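Local coordinates for protein replicative DNA helicase DnaB, 1st part (Mycobacterium tuberculosis, PDB 2R5U) that probably unwinds double-stranded DNA ahead of the replisome as the ATP-dependent 5'-3' helicase of chromosome replication, here represented by its N-terminal domain, at residues E128-L131 and L132-L135; A103-L106 and H107-S111; L73-G77 and R78-A82. All coordinates share one frame; numbering follows the deposited sequence.

Interaction 1 of 3, residues E128-L131 and L132-L135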
ATOM      1  N   GLU B 128     -24.072  23.679 -19.475  1.00 32.83           N
ATOM      2  CA  GLU B 128     -25.374  23.077 -19.256  1.00 33.78           C
ATOM      3  C   GLU B 128     -25.287  21.558 -19.165  1.00 33.90           C
ATOM      4  O   GLU B 128     -25.836  20.957 -18.237  1.00 33.59           O
ATOM      5  CB  GLU B 128     -26.355  23.479 -20.350  1.00 34.35           C
ATOM      6  CG  GLU B 128     -27.553  24.229 -19.826  1.00 38.87           C
ATOM      7  CD  GLU B 128     -28.640  24.408 -20.859  1.00 44.53           C
ATOM      8  OE1 GLU B 128     -28.846  23.485 -21.686  1.00 47.20           O
ATOM      9  OE2 GLU B 128     -29.294  25.478 -20.838  1.00 47.63           O
ATOM     10  N   LYS B 129     -24.571  20.947 -20.111  1.00 33.40           N
ATOM     11  CA  LYS B 129     -24.375  19.504 -20.128  1.00 32.82           C
ATOM     12  C   LYS B 129     -23.566  19.029 -18.922  1.00 32.83           C
ATOM     13  O   LYS B 129     -23.840  17.944 -18.358  1.00 32.72           O
ATOM     14  CB  LYS B 129     -23.730  19.067 -21.455  1.00 32.83           C
ATOM     15  CG  LYS B 129     -24.573  19.420 -22.686  1.00 34.04           C
ATOM     16  CD  LYS B 129     -25.864  18.618 -22.796  1.00 36.85           C
ATOM     17  CE  LYS B 129     -26.668  19.044 -24.018  1.00 38.77           C
ATOM     18  NZ  LYS B 129     -27.913  18.221 -24.172  1.00 42.88           N
ATOM     19  N   ALA B 130     -22.588  19.837 -18.506  1.00 31.67           N
ATOM     20  CA  ALA B 130     -21.819  19.533 -17.317  1.00 32.36           C
ATOM     21  C   ALA B 130     -22.729  19.577 -16.078  1.00 32.80           C
ATOM     22  O   ALA B 130     -22.678  18.662 -15.266  1.00 32.89           O
ATOM     23  CB  ALA B 130     -20.649  20.470 -17.157  1.00 31.53           C
ATOM     24  N   LEU B 131     -23.557  20.618 -15.959  1.00 33.88           N
ATOM     25  CA  LEU B 131     -24.538  20.718 -14.849  1.00 34.54           C
ATOM     26  C   LEU B 131     -25.381  19.447 -14.736  1.00 35.23           C
ATOM     27  O   LEU B 131     -25.405  18.798 -13.681  1.00 35.37           O
ATOM     28  CB  LEU B 131     -25.431  21.954 -14.988  1.00 34.72           C
ATOM     29  CG  LEU B 131     -26.271  22.374 -13.765  1.00 35.78           C
ATOM     30  CD1 LEU B 131     -25.424  22.332 -12.484  1.00 38.27           C
ATOM     31  CD2 LEU B 131     -26.845  23.762 -13.955  1.00 35.02           C
ATOM     32  N   LEU B 132     -26.020  19.080 -15.841  1.00 35.24           N
ATOM     33  CA  LEU B 132     -26.822  17.869 -15.936  1.00 36.62           C
ATOM     34  C   LEU B 132     -26.082  16.560 -15.636  1.00 36.87           C
ATOM     35  O   LEU B 132     -26.620  15.693 -14.924  1.00 37.54           O
ATOM     36  CB  LEU B 132     -27.524  17.808 -17.290  1.00 36.51           C
ATOM     37  CG  LEU B 132     -28.514  18.934 -17.577  1.00 37.40           C
ATOM     38  CD1 LEU B 132     -28.917  18.907 -19.044  1.00 37.64           C
ATOM     39  CD2 LEU B 132     -29.752  18.818 -16.663  1.00 38.73           C
ATOM     40  N   ARG B 133     -24.860  16.413 -16.151  1.00 36.80           N
ATOM     41  CA  ARG B 133     -24.015  15.267 -15.816  1.00 37.07           C
ATOM     42  C   ARG B 133     -23.685  15.172 -14.340  1.00 37.63           C
ATOM     43  O   ARG B 133     -23.691  14.080 -13.784  1.00 37.57           O
ATOM     44  CB  ARG B 133     -22.692  15.255 -16.600  1.00 36.86           C
ATOM     45  CG  ARG B 133     -22.546  14.077 -17.508  1.00 37.23           C
ATOM     46  CD  ARG B 133     -21.147  13.858 -18.129  1.00 36.02           C
ATOM     47  NE  ARG B 133     -20.136  14.899 -17.889  1.00 33.38           N
ATOM     48  CZ  ARG B 133     -20.066  16.090 -18.496  1.00 31.30           C
ATOM     49  NH1 ARG B 133     -20.964  16.475 -19.399  1.00 27.81           N
ATOM     50  NH2 ARG B 133     -19.074  16.913 -18.173  1.00 28.45           N
ATOM     51  N   ARG B 134     -23.349  16.300 -13.722  1.00 38.30           N
ATOM     52  CA  ARG B 134     -23.050  16.320 -12.292  1.00 39.69           C
ATOM     53  C   ARG B 134     -24.266  15.960 -11.441  1.00 39.96           C
ATOM     54  O   ARG B 134     -24.121  15.389 -10.357  1.00 40.09           O
ATOM     55  CB  ARG B 134     -22.453  17.664 -11.866  1.00 40.29           C
ATOM     56  CG  ARG B 134     -20.949  17.681 -12.082  1.00 43.22           C
ATOM     57  CD  ARG B 134     -20.313  19.049 -11.958  1.00 49.30           C
ATOM     58  NE  ARG B 134     -18.971  19.017 -12.554  1.00 53.56           N
ATOM     59  CZ  ARG B 134     -18.078  20.002 -12.491  1.00 55.00           C
ATOM     60  NH1 ARG B 134     -18.360  21.130 -11.845  1.00 56.84           N
ATOM     61  NH2 ARG B 134     -16.894  19.854 -13.073  1.00 55.26           N
ATOM     62  N   LEU B 135     -25.447  16.277 -11.957  1.00 40.14           N
ATOM     63  CA  LEU B 135     -26.712  15.920 -11.325  1.00 40.96           C
ATOM     64  C   LEU B 135     -26.946  14.410 -11.389  1.00 40.90           C
ATOM     65  O   LEU B 135     -27.203  13.781 -10.366  1.00 40.78           O
ATOM     66  CB  LEU B 135     -27.848  16.691 -11.982  1.00 40.66           C
ATOM     67  CG  LEU B 135     -29.092  17.039 -11.172  1.00 43.07           C
ATOM     68  CD1 LEU B 135     -28.745  17.578  -9.781  1.00 43.22           C
ATOM     69  CD2 LEU B 135     -29.893  18.043 -11.952  1.00 41.46           C
TER
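A130 and R133 meet one turn apart on helix 119-147, in a local contact that runs along a single long helix of the DnaB N-terminal domain. Four regular i to i+4 backbone bonds carry the turn: L132 N to E128 O, R133 N to K129 O, R134 N to A130 O and L135 N to L131 O. The first is almost straight, with an angle at the hydrogen of 177°, whereas the last is the most bent, at 143°.

Over this frame the side chain of R133 folds back toward the start of the helix. Its chain is extended at chi2 and then turns sharply at chi3 (-6°), nearly eclipsed, which swings the guanidinium over the preceding turn. There NH2 lies 4.0 Å from A130 CB, and CZ lies 4.0 Å from A130 CA, so the group rests obliquely on the small alanine. NH1 comes within 3.4 Å of K129 O, but the angle is too poor for a hydrogen bond. The guanidinium is instead gripped by P28 O through NH1 and D59 O through NH2, two backbone carbonyls that each take one N-H and give this buried side chain polar partners.

L132 packs back along the helix in a different way, its CG 3.4 Å from E128 O. R134 runs outward with an extended chain, its CB 3.6 Å from A130 O, and its NH2 donates to P57 O. The two arginines thereby tie one flank of the helix to the segments around P28, P57 and D59. Elsewhere on its surface L131, R134 and L135 touch V169 of helix 155-169, while L132 packs on G146 of a second subunit and L135 on V158 of the same neighbour, leucine contacts in keeping with the hexameric ring the domain forms.

Interaction 2 of 3, residues A103-L106 and H107-S111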
ATOM      1  N   ALA B 103      -0.256  17.514 -32.473  1.00 38.35           N
ATOM      2  CA  ALA B 103      -0.662  18.806 -33.014  1.00 37.08           C
ATOM      3  C   ALA B 103      -1.705  18.690 -34.122  1.00 36.50           C
ATOM      4  O   ALA B 103      -2.545  19.589 -34.247  1.00 36.03           O
ATOM      5  CB  ALA B 103       0.558  19.630 -33.496  1.00 37.64           C
ATOM      6  N   PRO B 104      -1.678  17.590 -34.922  1.00 35.66           N
ATOM      7  CA  PRO B 104      -2.727  17.453 -35.947  1.00 35.29           C
ATOM      8  C   PRO B 104      -4.129  17.491 -35.326  1.00 34.24           C
ATOM      9  O   PRO B 104      -5.049  18.035 -35.926  1.00 33.62           O
ATOM     10  CB  PRO B 104      -2.459  16.063 -36.542  1.00 35.18           C
ATOM     11  CG  PRO B 104      -1.015  15.821 -36.294  1.00 36.18           C
ATOM     12  CD  PRO B 104      -0.744  16.443 -34.962  1.00 36.08           C
ATOM     13  N   TYR B 105      -4.278  16.943 -34.123  1.00 34.02           N
ATOM     14  CA  TYR B 105      -5.567  17.024 -33.434  1.00 33.70           C
ATOM     15  C   TYR B 105      -5.964  18.469 -33.106  1.00 32.47           C
ATOM     16  O   TYR B 105      -7.122  18.852 -33.280  1.00 31.21           O
ATOM     17  CB  TYR B 105      -5.556  16.171 -32.174  1.00 35.43           C
ATOM     18  CG  TYR B 105      -6.864  16.223 -31.458  1.00 37.44           C
ATOM     19  CD1 TYR B 105      -6.941  16.690 -30.148  1.00 37.91           C
ATOM     20  CD2 TYR B 105      -8.037  15.839 -32.103  1.00 37.33           C
ATOM     21  CE1 TYR B 105      -8.156  16.744 -29.487  1.00 40.43           C
ATOM     22  CE2 TYR B 105      -9.259  15.903 -31.454  1.00 41.04           C
ATOM     23  CZ  TYR B 105      -9.299  16.351 -30.145  1.00 38.81           C
ATOM     24  OH  TYR B 105     -10.499  16.422 -29.502  1.00 42.54           O
ATOM     25  N   LEU B 106      -5.004  19.263 -32.628  1.00 31.50           N
ATOM     26  CA  LEU B 106      -5.239  20.689 -32.388  1.00 31.42           C
ATOM     27  C   LEU B 106      -5.644  21.435 -33.654  1.00 31.77           C
ATOM     28  O   LEU B 106      -6.517  22.301 -33.609  1.00 31.12           O
ATOM     29  CB  LEU B 106      -4.020  21.357 -31.734  1.00 31.07           C
ATOM     30  CG  LEU B 106      -3.486  20.741 -30.440  1.00 29.15           C
ATOM     31  CD1 LEU B 106      -2.311  21.595 -29.971  1.00 26.46           C
ATOM     32  CD2 LEU B 106      -4.587  20.675 -29.378  1.00 27.07           C
ATOM     33  N   HIS B 107      -5.027  21.081 -34.779  1.00 32.48           N
ATOM     34  CA  HIS B 107      -5.385  21.674 -36.070  1.00 34.32           C
ATOM     35  C   HIS B 107      -6.796  21.277 -36.517  1.00 34.54           C
ATOM     36  O   HIS B 107      -7.513  22.104 -37.059  1.00 35.03           O
ATOM     37  CB  HIS B 107      -4.341  21.340 -37.140  1.00 34.68           C
ATOM     38  CG  HIS B 107      -3.045  22.062 -36.943  1.00 37.25           C
ATOM     39  ND1 HIS B 107      -2.941  23.434 -37.041  1.00 39.07           N
ATOM     40  CD2 HIS B 107      -1.814  21.613 -36.610  1.00 38.89           C
ATOM     41  CE1 HIS B 107      -1.692  23.796 -36.804  1.00 39.47           C
ATOM     42  NE2 HIS B 107      -0.988  22.709 -36.539  1.00 40.44           N
ATOM     43  N   THR B 108      -7.181  20.027 -36.256  1.00 35.34           N
ATOM     44  CA  THR B 108      -8.561  19.569 -36.478  1.00 36.35           C
ATOM     45  C   THR B 108      -9.578  20.391 -35.651  1.00 36.24           C
ATOM     46  O   THR B 108     -10.579  20.869 -36.188  1.00 36.64           O
ATOM     47  CB  THR B 108      -8.708  18.063 -36.175  1.00 36.68           C
ATOM     48  OG1 THR B 108      -7.879  17.301 -37.062  1.00 37.76           O
ATOM     49  CG2 THR B 108     -10.136  17.619 -36.343  1.00 36.75           C
ATOM     50  N   LEU B 109      -9.297  20.590 -34.364  1.00 36.15           N
ATOM     51  CA  LEU B 109     -10.141  21.432 -33.502  1.00 36.39           C
ATOM     52  C   LEU B 109     -10.317  22.845 -34.019  1.00 37.11           C
ATOM     53  O   LEU B 109     -11.420  23.378 -34.007  1.00 36.93           O
ATOM     54  CB  LEU B 109      -9.575  21.497 -32.083  1.00 35.26           C
ATOM     55  CG  LEU B 109      -9.631  20.215 -31.272  1.00 34.12           C
ATOM     56  CD1 LEU B 109      -9.004  20.439 -29.904  1.00 33.75           C
ATOM     57  CD2 LEU B 109     -11.078  19.736 -31.144  1.00 32.86           C
ATOM     58  N   ILE B 110      -9.225  23.452 -34.472  1.00 38.40           N
ATOM     59  CA  ILE B 110      -9.277  24.790 -35.051  1.00 39.93           C
ATOM     60  C   ILE B 110     -10.192  24.818 -36.293  1.00 41.67           C
ATOM     61  O   ILE B 110     -10.989  25.743 -36.459  1.00 41.50           O
ATOM     62  CB  ILE B 110      -7.844  25.313 -35.362  1.00 39.63           C
ATOM     63  CG1 ILE B 110      -7.154  25.728 -34.052  1.00 38.74           C
ATOM     64  CG2 ILE B 110      -7.877  26.465 -36.341  1.00 39.10           C
ATOM     65  CD1 ILE B 110      -5.656  25.889 -34.172  1.00 39.31           C
ATOM     66  N   SER B 111     -10.084  23.779 -37.121  1.00 43.95           N
ATOM     67  CA  SER B 111     -10.904  23.597 -38.330  1.00 46.22           C
ATOM     68  C   SER B 111     -12.402  23.415 -38.079  1.00 47.41           C
ATOM     69  O   SER B 111     -13.191  23.564 -39.009  1.00 48.16           O
ATOM     70  CB  SER B 111     -10.402  22.402 -39.141  1.00 45.92           C
ATOM     71  OG  SER B 111      -9.028  22.526 -39.458  1.00 47.79           O
TER
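Y105 and L109, one turn apart on helix 102-111, make the closest side-chain packing of this stretch. The leucine lies over one face of the tyrosine ring: CG stands 4.2 Å from the ring centroid and 18° off the normal, a CH-pi contact displaced toward the rim. CD1 lies over the CE1 edge of that face, 3.8 Å from Y105 CE1, while CD2 reaches beyond it to Y105 OH at 3.7 Å. The ring takes this position because CG of Y105 is anti to the backbone N (chi1 -179°), which lays the aromatic group alongside the next turn.

On another flank T108 bends back to the backbone. Its OG1 donates to P104 O over 3.1 Å, and its own N donates to the same oxygen over 2.9 Å; the two donors come from opposite faces of the carbonyl plane. The hydroxyl is aimed there by chi1 of -62°, which sets OG1 beside the backbone N. S111 repeats the pattern one turn on, with OG and N both bonded to H107 O. H107 holds its imidazole beside the first turn, CD2 lying 3.2 Å from A103 O and P104 CA at the ring edge, while H107 N donates to A103 O.

Farther out, I100 of helix 97-100 touches both Y105 and L106, and Y105 OH makes a weak hydrogen bond to H65 NE2. L106 turns to V87 and A88 of helix 84-93; L109 meets Q35 and L38, and I110 meets L42 and L43, all on helix 31-43. With L106 and L109 turned to the other helices and P104, H107, T108 and S111 on the exposed side, the stretch is an amphipathic helix, here part of the all-helical globular region of the DnaB N-terminal domain.

Interaction 3 of 3, residues L73-G77 and R78-A82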
ATOM      1  N   LEU B  73      -5.583  26.966 -20.280  1.00 27.55           N
ATOM      2  CA  LEU B  73      -5.718  27.743 -19.057  1.00 30.02           C
ATOM      3  C   LEU B  73      -4.371  27.920 -18.359  1.00 30.53           C
ATOM      4  O   LEU B  73      -4.106  28.982 -17.799  1.00 30.76           O
ATOM      5  CB  LEU B  73      -6.722  27.104 -18.100  1.00 30.36           C
ATOM      6  CG  LEU B  73      -8.213  27.135 -18.432  1.00 33.59           C
ATOM      7  CD1 LEU B  73      -8.940  27.207 -17.099  1.00 36.03           C
ATOM      8  CD2 LEU B  73      -8.656  28.281 -19.351  1.00 36.31           C
ATOM      9  N   ASP B  74      -3.532  26.878 -18.378  1.00 31.06           N
ATOM     10  CA  ASP B  74      -2.165  26.974 -17.821  1.00 32.46           C
ATOM     11  C   ASP B  74      -1.372  28.122 -18.436  1.00 31.46           C
ATOM     12  O   ASP B  74      -0.756  28.925 -17.720  1.00 32.06           O
ATOM     13  CB  ASP B  74      -1.383  25.681 -18.034  1.00 33.28           C
ATOM     14  CG  ASP B  74      -1.048  24.990 -16.744  1.00 39.01           C
ATOM     15  OD1 ASP B  74      -1.921  24.254 -16.218  1.00 43.99           O
ATOM     16  OD2 ASP B  74       0.099  25.191 -16.253  1.00 42.60           O
ATOM     17  N   LEU B  75      -1.385  28.177 -19.765  1.00 30.06           N
ATOM     18  CA  LEU B  75      -0.705  29.212 -20.534  1.00 29.43           C
ATOM     19  C   LEU B  75      -1.292  30.600 -20.278  1.00 29.46           C
ATOM     20  O   LEU B  75      -0.567  31.550 -20.010  1.00 27.93           O
ATOM     21  CB  LEU B  75      -0.753  28.867 -22.022  1.00 29.48           C
ATOM     22  CG  LEU B  75       0.170  27.706 -22.444  1.00 28.93           C
ATOM     23  CD1 LEU B  75      -0.150  27.252 -23.856  1.00 26.96           C
ATOM     24  CD2 LEU B  75       1.625  28.126 -22.339  1.00 27.77           C
ATOM     25  N   TYR B  76      -2.617  30.692 -20.355  1.00 29.14           N
ATOM     26  CA  TYR B  76      -3.336  31.943 -20.153  1.00 31.07           C
ATOM     27  C   TYR B  76      -3.106  32.539 -18.742  1.00 31.32           C
ATOM     28  O   TYR B  76      -2.926  33.749 -18.601  1.00 31.64           O
ATOM     29  CB  TYR B  76      -4.815  31.701 -20.450  1.00 30.48           C
ATOM     30  CG  TYR B  76      -5.768  32.848 -20.205  1.00 30.41           C
ATOM     31  CD1 TYR B  76      -5.995  33.821 -21.186  1.00 31.65           C
ATOM     32  CD2 TYR B  76      -6.516  32.906 -19.031  1.00 30.26           C
ATOM     33  CE1 TYR B  76      -6.916  34.853 -20.972  1.00 32.18           C
ATOM     34  CE2 TYR B  76      -7.429  33.924 -18.805  1.00 30.01           C
ATOM     35  CZ  TYR B  76      -7.619  34.892 -19.770  1.00 31.01           C
ATOM     36  OH  TYR B  76      -8.538  35.879 -19.525  1.00 34.75           O
ATOM     37  N   GLY B  77      -3.114  31.688 -17.715  1.00 32.38           N
ATOM     38  CA  GLY B  77      -2.844  32.110 -16.334  1.00 34.44           C
ATOM     39  C   GLY B  77      -1.422  32.623 -16.141  1.00 35.62           C
ATOM     40  O   GLY B  77      -1.137  33.330 -15.182  1.00 36.43           O
ATOM     41  N   ARG B  78      -0.544  32.274 -17.077  1.00 36.16           N
ATOM     42  CA  ARG B  78       0.839  32.723 -17.083  1.00 37.29           C
ATOM     43  C   ARG B  78       1.100  33.903 -17.990  1.00 36.87           C
ATOM     44  O   ARG B  78       2.233  34.347 -18.103  1.00 37.21           O
ATOM     45  CB  ARG B  78       1.752  31.569 -17.473  1.00 37.42           C
ATOM     46  CG  ARG B  78       2.080  30.660 -16.322  1.00 40.51           C
ATOM     47  CD  ARG B  78       3.172  29.693 -16.711  1.00 44.99           C
ATOM     48  NE  ARG B  78       2.638  28.526 -17.400  1.00 48.49           N
ATOM     49  CZ  ARG B  78       3.171  27.994 -18.494  1.00 50.58           C
ATOM     50  NH1 ARG B  78       4.256  28.533 -19.038  1.00 52.58           N
ATOM     51  NH2 ARG B  78       2.615  26.930 -19.053  1.00 50.73           N
ATOM     52  N   GLY B  79       0.060  34.420 -18.638  1.00 36.49           N
ATOM     53  CA  GLY B  79       0.224  35.519 -19.566  1.00 36.17           C
ATOM     54  C   GLY B  79       0.951  35.133 -20.845  1.00 36.37           C
ATOM     55  O   GLY B  79       1.487  35.992 -21.547  1.00 36.54           O
ATOM     56  N   GLU B  80       0.963  33.843 -21.157  1.00 35.62           N
ATOM     57  CA  GLU B  80       1.516  33.365 -22.415  1.00 35.84           C
ATOM     58  C   GLU B  80       0.385  33.096 -23.414  1.00 34.51           C
ATOM     59  O   GLU B  80      -0.724  32.709 -23.012  1.00 34.55           O
ATOM     60  CB  GLU B  80       2.382  32.117 -22.175  1.00 35.28           C
ATOM     61  CG  GLU B  80       3.573  32.415 -21.222  1.00 37.14           C
ATOM     62  CD  GLU B  80       4.323  31.185 -20.739  1.00 38.63           C
ATOM     63  OE1 GLU B  80       5.252  31.361 -19.912  1.00 43.43           O
ATOM     64  OE2 GLU B  80       3.998  30.045 -21.161  1.00 41.13           O
ATOM     65  N   PRO B  81       0.657  33.294 -24.720  1.00 33.44           N
ATOM     66  CA  PRO B  81      -0.366  33.046 -25.726  1.00 32.74           C
ATOM     67  C   PRO B  81      -0.626  31.549 -25.892  1.00 31.99           C
ATOM     68  O   PRO B  81       0.280  30.734 -25.689  1.00 32.78           O
ATOM     69  CB  PRO B  81       0.256  33.631 -27.003  1.00 32.82           C
ATOM     70  CG  PRO B  81       1.707  33.465 -26.812  1.00 32.79           C
ATOM     71  CD  PRO B  81       1.930  33.728 -25.333  1.00 33.75           C
ATOM     72  N   ALA B  82      -1.849  31.198 -26.266  1.00 31.33           N
ATOM     73  CA  ALA B  82      -2.235  29.801 -26.438  1.00 30.61           C
ATOM     74  C   ALA B  82      -2.644  29.558 -27.892  1.00 30.73           C
ATOM     75  O   ALA B  82      -3.793  29.770 -28.272  1.00 31.78           O
ATOM     76  CB  ALA B  82      -3.353  29.452 -25.475  1.00 30.78           C
TER
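L75 O takes two backbone N-H groups where helix 63-77 gives way to the loop of R78-A82. E80 N and R78 N each donate to L75 O over 3.0 Å, R78 N less directly; they approach from opposite faces of the carbonyl plane, neither on a lone pair. G79 N binds Y76 O at 3.1 Å. With G79 at positive phi (70°), the bonds E80 N to L75 O (six-to-one) and G79 N to Y76 O (five-to-two) make a Schellman motif, a C-cap for which glycine is well suited. R78 N has a further, weak bond to D74 O.

The side chains of R78 and E80 meet beside L75. R78 bends at chi3 (-84°), bringing its guanidinium back over the last turn, where CA of L75 lies over one of its faces. The arginine NH1 makes a salt bridge of 2.6 Å to E80 OE2. Against this pair lies the CD2 methyl of L75, 3.6 Å from R78 NH2 and 3.3 Å from E80 OE2. The extended glutamate chain crosses the leucine at about a right angle. The other methyl, CD1, points along the loop to A82, lying 4.2 Å from its CB. D74 OD2 stays 4.1 Å from R78 NH2, beyond a salt bridge, and its plane is turned 68° from the guanidinium.

Further charges extend the network: R78 NH2 also pairs with E90 OE1, and D74 OD1 with R94 NH2. L75 and A82 both pack on V87 of helix 84-93, and P81 O accepts from T86 OG1, so the loop lies close against the helix it leads into. Y76 packs on I48, A49 and L52 of helix 45-52, while E80 and P81 touch Y121 and N118 of a third subunit.

How the interactions relate
All three contacts are local, each within a few residues of chain, and none touches another. Interactions 2 and 3 are the nearer pair, their nearest atoms about 7 Å apart, and both lean on V87 of helix 84-93. Interaction 1 lies on the opposite side of the chain's centre from both, about 26 Å from interaction 2 between centres. Interactions 1 and 2 are partly buried, whereas interaction 3 is a surface contact. Their chemistry differs accordingly: arginines reaching loop carbonyls in 128-135, an aromatic-aliphatic face and hydroxyls turned to backbone in 103-111, and a helix end closed by a glycine Schellman motif, with ion pairs beside it, in 73-82. Interactions 1 and 3 also meet other subunits.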